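Local coordinates for nitrogenase iron-molybdenum cofactor biosynthesis protein NifB (Methanothermobacter thermautotrophicus, PDB 7JMA), which probably carries out the radical SAM-dependent carbide insertion that couples two [4Fe-4S] clusters into the [8Fe-9S-C] precursor of the nitrogenase iron-molybdenum cofactor, at residues D66-H71 / F99-K104; S82-A87 / L112-S117. All coordinates share one frame; numbering follows the deposited sequence.

Contact 1 (D66-H71 / F99-K104); sequences DDAIKH and FEFFKK
With CG anti to its backbone N (chi1 171°), Phe-101 brings its ring up against helix 65-76, where Ile-69, its CG1 anti to the carbonyl carbon, turns CD1 to meet it through a chi2 of -70°. Two methyls converge on the same stretch of the ring: CE1 of Phe-101 lies 3.6 Å from Ile-69 CD1 and also 3.6 Å from Ala-68 CB, and the adjoining Phe-101 CD1 is almost as close to both methyls. The backbone N of Ile-69 sits level with the ring at its edge. Ile-69 CD1 has a second partner, Lys-104 CB at 3.8 Å, and is thus shared by two residues three positions apart on the facing helix. Beyond this apolar patch comes an ionic one. The carboxylate of Asp-66 meets the Lys-104 chain at about a right angle, with OD1 3.3 Å from CD and 3.6 Å from NZ in a rather long salt bridge. Asp-66 is exposed, which makes this the solvent side of the contact, whereas Phe-101 and Ala-68 are buried and also pack on Ile-34 and Val-32, respectively. The two segment axes approach to 9.4 Å at 43°. Such packing joins consecutive helices on the outside of a parallel sheet, as expected of the beta/alpha units that build the TIM-barrel-like radical SAM fold.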
loop_
_atom_site.group_PDB
_atom_site.type_symbol
_atom_site.label_atom_id
_atom_site.label_comp_id
_atom_site.label_asym_id
_atom_site.label_seq_id
_atom_site.Cartn_x
_atom_site.Cartn_y
_atom_site.Cartn_z
ATOM N N ASP A 66 -16.430 -13.223 -7.923
ATOM C CA ASP A 66 -16.913 -13.670 -9.224
ATOM C C ASP A 66 -17.543 -12.525 -10.009
ATOM O O ASP A 66 -17.428 -12.474 -11.238
ATOM C CB ASP A 66 -17.895 -14.825 -9.051
ATOM C CG ASP A 66 -17.191 -16.143 -8.783
ATOM O OD1 ASP A 66 -16.406 -16.585 -9.653
ATOM O OD2 ASP A 66 -17.421 -16.738 -7.713
ATOM N N ASP A 67 -18.212 -11.597 -9.324
ATOM C CA ASP A 67 -18.718 -10.412 -10.011
ATOM C C ASP A 67 -17.578 -9.538 -10.525
ATOM O O ASP A 67 -17.708 -8.905 -11.581
ATOM C CB ASP A 67 -19.625 -9.605 -9.078
ATOM N N ALA A 68 -16.457 -9.497 -9.799
ATOM C CA ALA A 68 -15.307 -8.716 -10.244
ATOM C C ALA A 68 -14.667 -9.335 -11.483
ATOM O O ALA A 68 -14.223 -8.614 -12.382
ATOM C CB ALA A 68 -14.284 -8.597 -9.110
ATOM N N ILE A 69 -14.605 -10.666 -11.539
ATOM C CA ILE A 69 -14.128 -11.346 -12.747
ATOM C C ILE A 69 -14.991 -10.969 -13.949
ATOM O O ILE A 69 -14.479 -10.623 -15.024
ATOM C CB ILE A 69 -14.109 -12.870 -12.535
ATOM C CG1 ILE A 69 -13.084 -13.261 -11.472
ATOM C CG2 ILE A 69 -13.848 -13.592 -13.865
ATOM C CD1 ILE A 69 -11.643 -13.089 -11.903
ATOM N N LYS A 70 -16.315 -11.048 -13.791
ATOM C CA LYS A 70 -17.212 -10.719 -14.896
ATOM C C LYS A 70 -17.057 -9.262 -15.307
ATOM O O LYS A 70 -17.113 -8.934 -16.498
ATOM C CB LYS A 70 -18.658 -11.016 -14.502
ATOM N N HIS A 71 -16.860 -8.376 -14.329
ATOM C CA HIS A 71 -16.600 -6.972 -14.627
ATOM C C HIS A 71 -15.343 -6.812 -15.480
ATOM O O HIS A 71 -15.356 -6.096 -16.489
ATOM C CB HIS A 71 -16.483 -6.183 -13.318
ATOM C CG HIS A 71 -16.131 -4.739 -13.503
ATOM N ND1 HIS A 71 -17.015 -3.816 -14.022
ATOM C CD2 HIS A 71 -14.992 -4.057 -13.231
ATOM C CE1 HIS A 71 -16.434 -2.629 -14.065
ATOM N NE2 HIS A 71 -15.205 -2.748 -13.593
ATOM N N PHE A 99 -8.010 -12.872 -2.337
ATOM C CA PHE A 99 -7.274 -14.046 -2.775
ATOM C C PHE A 99 -8.136 -14.945 -3.652
ATOM O O PHE A 99 -7.617 -15.572 -4.581
ATOM C CB PHE A 99 -6.737 -14.799 -1.556
ATOM C CG PHE A 99 -5.888 -13.942 -0.652
ATOM C CD1 PHE A 99 -4.521 -13.837 -0.860
ATOM C CD2 PHE A 99 -6.463 -13.212 0.373
ATOM C CE1 PHE A 99 -3.743 -13.038 -0.039
ATOM C CE2 PHE A 99 -5.696 -12.415 1.192
ATOM C CZ PHE A 99 -4.340 -12.320 0.983
ATOM N N GLU A 100 -9.449 -15.009 -3.393
ATOM C CA GLU A 100 -10.326 -15.756 -4.293
ATOM C C GLU A 100 -10.321 -15.138 -5.684
ATOM O O GLU A 100 -10.284 -15.853 -6.696
ATOM C CB GLU A 100 -11.751 -15.807 -3.735
ATOM N N PHE A 101 -10.332 -13.804 -5.751
ATOM C CA PHE A 101 -10.325 -13.113 -7.036
ATOM C C PHE A 101 -9.029 -13.366 -7.794
ATOM O O PHE A 101 -9.048 -13.670 -8.990
ATOM C CB PHE A 101 -10.536 -11.610 -6.822
ATOM C CG PHE A 101 -10.332 -10.786 -8.064
ATOM C CD1 PHE A 101 -11.320 -10.724 -9.045
ATOM C CD2 PHE A 101 -9.148 -10.085 -8.262
ATOM C CE1 PHE A 101 -11.132 -9.975 -10.197
ATOM C CE2 PHE A 101 -8.950 -9.332 -9.408
ATOM C CZ PHE A 101 -9.945 -9.277 -10.382
ATOM N N PHE A 102 -7.878 -13.216 -7.126
ATOM C CA PHE A 102 -6.635 -13.433 -7.864
ATOM C C PHE A 102 -6.445 -14.898 -8.242
ATOM O O PHE A 102 -5.790 -15.190 -9.248
ATOM C CB PHE A 102 -5.440 -12.903 -7.068
ATOM C CG PHE A 102 -5.293 -11.411 -7.155
ATOM C CD1 PHE A 102 -5.141 -10.788 -8.385
ATOM C CD2 PHE A 102 -5.351 -10.630 -6.016
ATOM C CE1 PHE A 102 -5.029 -9.413 -8.478
ATOM C CE2 PHE A 102 -5.233 -9.250 -6.097
ATOM C CZ PHE A 102 -5.081 -8.638 -7.323
ATOM N N LYS A 103 -7.018 -15.827 -7.473
ATOM C CA LYS A 103 -6.988 -17.229 -7.886
ATOM C C LYS A 103 -7.691 -17.407 -9.225
ATOM O O LYS A 103 -7.157 -18.036 -10.145
ATOM C CB LYS A 103 -7.637 -18.114 -6.818
ATOM C CG LYS A 103 -6.747 -18.454 -5.636
ATOM C CD LYS A 103 -7.496 -19.240 -4.569
ATOM C CE LYS A 103 -6.547 -19.810 -3.525
ATOM N NZ LYS A 103 -6.951 -19.411 -2.147
ATOM N N LYS A 104 -8.887 -16.828 -9.362
ATOM C CA LYS A 104 -9.648 -16.962 -10.601
ATOM C C LYS A 104 -9.002 -16.179 -11.739
ATOM O O LYS A 104 -9.010 -16.627 -12.893
ATOM C CB LYS A 104 -11.083 -16.483 -10.382
ATOM C CG LYS A 104 -11.807 -17.179 -9.244
ATOM C CD LYS A 104 -13.136 -16.494 -8.950
ATOM C CE LYS A 104 -13.721 -16.960 -7.625
ATOM N NZ LYS A 104 -14.063 -18.412 -7.663
#

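Contact 2 (S82-A87 / L112-S117); sequences SVIGVA and LLKCMS
Ser-82 and Leu-113 open the backbone pairing of two parallel strands, where five hydrogen bonds pass back and forth. Leu-113 N binds Ser-82 O at 2.8 Å, and Ile-84 then straddles Lys-114, donating to Leu-113 O and accepting from Cys-115 N. Val-86 repeats the pattern with Cys-115 O and Ser-117 N, both bonds lengthening to 3.2 Å. Weaker CA-H...O contacts fill in between, such as Gly-85 CA to Cys-115 O at 3.1 Å.

Apolar contacts form on both faces. On the face bearing Val-83, Leu-113 and Cys-115, Val-83 divides its methyls: CG2 rests on Leu-113 CB, and CG1 reaches Cys-115 SG at 3.6 Å. That sulfur stands between the backbone N and the carbonyl carbon (chi1 63°), which carries it over the neighbouring strand to within 3.7 Å of Gly-85 CA; the glycine has no side chain to compete for this place. On the other face, Ile-84 and Lys-114 lie side by side and point the same way, CG1 to CG at 3.8 Å, while Leu-112 CD1 meets Ile-84 CG2.

A polar contact within 112-117 completes the set. The Lys-114 chain bends at chi4, 49°, and NZ gives a 2.6 Å hydrogen bond to Leu-112 O; Phe-109 O also accepts from it, so carbonyls satisfy this amine on a buried residue.

Cys-115 is a ligand of a [4Fe-4S] cluster in another structure of this protein, absent from this apo chain. Strand 29-31 bonds to the outer side of 83-86 and strand 137-141 flanks 113-118, while helix 96-108 covers Ile-84, Val-86 and Met-116.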
loop_
_atom_site.group_PDB
_atom_site.type_symbol
_atom_site.label_atom_id
_atom_site.label_comp_id
_atom_site.label_asym_id
_atom_site.label_seq_id
_atom_site.Cartn_x
_atom_site.Cartn_y
_atom_site.Cartn_z
ATOM N N SER A 82 -4.450 -3.821 -19.419
ATOM C CA SER A 82 -3.216 -4.551 -19.192
ATOM C C SER A 82 -2.964 -4.880 -17.732
ATOM O O SER A 82 -2.131 -5.747 -17.457
ATOM C CB SER A 82 -2.011 -3.768 -19.740
ATOM O OG SER A 82 -2.165 -2.380 -19.504
ATOM N N VAL A 83 -3.672 -4.242 -16.795
ATOM C CA VAL A 83 -3.416 -4.392 -15.367
ATOM C C VAL A 83 -4.751 -4.536 -14.647
ATOM O O VAL A 83 -5.698 -3.796 -14.940
ATOM C CB VAL A 83 -2.632 -3.191 -14.794
ATOM C CG1 VAL A 83 -2.303 -3.420 -13.326
ATOM C CG2 VAL A 83 -1.358 -2.925 -15.600
ATOM N N ILE A 84 -4.837 -5.504 -13.735
ATOM C CA ILE A 84 -5.955 -5.611 -12.796
ATOM C C ILE A 84 -5.418 -5.501 -11.378
ATOM O O ILE A 84 -4.387 -6.090 -11.039
ATOM C CB ILE A 84 -6.755 -6.919 -12.978
ATOM C CG1 ILE A 84 -5.862 -8.151 -12.832
ATOM C CG2 ILE A 84 -7.431 -6.938 -14.343
ATOM C CD1 ILE A 84 -6.532 -9.440 -13.277
ATOM N N GLY A 85 -6.121 -4.749 -10.539
ATOM C CA GLY A 85 -5.634 -4.501 -9.201
ATOM C C GLY A 85 -6.757 -4.530 -8.187
ATOM O O GLY A 85 -7.932 -4.351 -8.513
ATOM N N VAL A 86 -6.367 -4.773 -6.946
ATOM C CA VAL A 86 -7.256 -4.653 -5.793
ATOM C C VAL A 86 -6.618 -3.640 -4.865
ATOM O O VAL A 86 -5.470 -3.822 -4.445
ATOM C CB VAL A 86 -7.449 -5.990 -5.059
ATOM C CG1 VAL A 86 -8.219 -5.750 -3.728
ATOM C CG2 VAL A 86 -8.164 -7.002 -5.957
ATOM N N ALA A 87 -7.355 -2.583 -4.524
ATOM C CA ALA A 87 -6.785 -1.549 -3.678
ATOM C C ALA A 87 -7.690 -1.122 -2.543
ATOM O O ALA A 87 -7.248 -0.356 -1.679
ATOM C CB ALA A 87 -6.434 -0.309 -4.511
ATOM N N LEU A 112 -2.343 -10.597 -18.001
ATOM C CA LEU A 112 -2.475 -9.273 -17.407
ATOM C C LEU A 112 -1.567 -9.107 -16.192
ATOM O O LEU A 112 -1.338 -10.052 -15.431
ATOM C CB LEU A 112 -3.929 -8.997 -17.010
ATOM C CG LEU A 112 -4.973 -9.042 -18.129
ATOM C CD1 LEU A 112 -6.389 -8.982 -17.565
ATOM C CD2 LEU A 112 -4.737 -7.928 -19.140
ATOM N N LEU A 113 -1.048 -7.890 -16.025
ATOM C CA LEU A 113 -0.315 -7.556 -14.817
ATOM C C LEU A 113 -1.289 -7.517 -13.651
ATOM O O LEU A 113 -2.390 -6.984 -13.770
ATOM C CB LEU A 113 0.372 -6.194 -14.936
ATOM C CG LEU A 113 1.161 -5.759 -16.179
ATOM C CD1 LEU A 113 2.206 -4.690 -15.819
ATOM C CD2 LEU A 113 1.817 -6.931 -16.898
ATOM N N LYS A 114 -0.883 -8.071 -12.521
ATOM C CA LYS A 114 -1.727 -8.094 -11.334
ATOM C C LYS A 114 -1.061 -7.285 -10.234
ATOM O O LYS A 114 0.134 -7.447 -9.981
ATOM C CB LYS A 114 -1.988 -9.532 -10.888
ATOM C CG LYS A 114 -2.935 -10.278 -11.834
ATOM C CD LYS A 114 -2.737 -11.773 -11.764
ATOM C CE LYS A 114 -3.264 -12.476 -13.010
ATOM N NZ LYS A 114 -2.781 -11.852 -14.271
ATOM N N CYS A 115 -1.823 -6.389 -9.598
ATOM C CA CYS A 115 -1.231 -5.546 -8.573
ATOM C C CYS A 115 -2.190 -5.395 -7.405
ATOM O O CYS A 115 -3.381 -5.692 -7.502
ATOM C CB CYS A 115 -0.848 -4.171 -9.117
ATOM S SG CYS A 115 -2.233 -3.215 -9.701
ATOM N N MET A 116 -1.650 -4.922 -6.289
ATOM C CA MET A 116 -2.504 -4.616 -5.160
ATOM C C MET A 116 -1.801 -3.597 -4.278
ATOM O O MET A 116 -0.582 -3.429 -4.332
ATOM C CB MET A 116 -2.861 -5.882 -4.380
ATOM C CG MET A 116 -1.737 -6.526 -3.638
ATOM S SD MET A 116 -2.437 -7.561 -2.316
ATOM C CE MET A 116 -3.190 -8.858 -3.282
ATOM N N SER A 117 -2.598 -2.908 -3.473
ATOM C CA SER A 117 -2.071 -1.964 -2.507
ATOM C C SER A 117 -2.450 -2.458 -1.125
ATOM O O SER A 117 -3.500 -3.083 -0.949
ATOM C CB SER A 117 -2.606 -0.537 -2.735
ATOM O OG SER A 117 -2.371 -0.113 -4.069
#

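Overall arrangement
From the N terminus, strand 29-31 comes first and strand 40-42 follows; after an unmodelled stretch come helix 65-76, strand 83-86, helix 96-108 and strand 113-118. Contact 1 closes a loop from 66-71 to 99-104 that takes in strand 83-86; contact 2 closes one from 82-87 to 112-117 that takes in helix 96-108. Their segments alternate, so the loops cross, and the second is a beta-alpha-beta crossover. Phe-102, on the helix of contact 1, packs on Val-86, Lys-114, Cys-115 and Met-116 of contact 2. Contact 1 pairs two helices and contact 2 two adjacent strands of the parallel sheet, with helix 96-108 packing on both strands, a worked example of how contacts interleave along successive beta/alpha units.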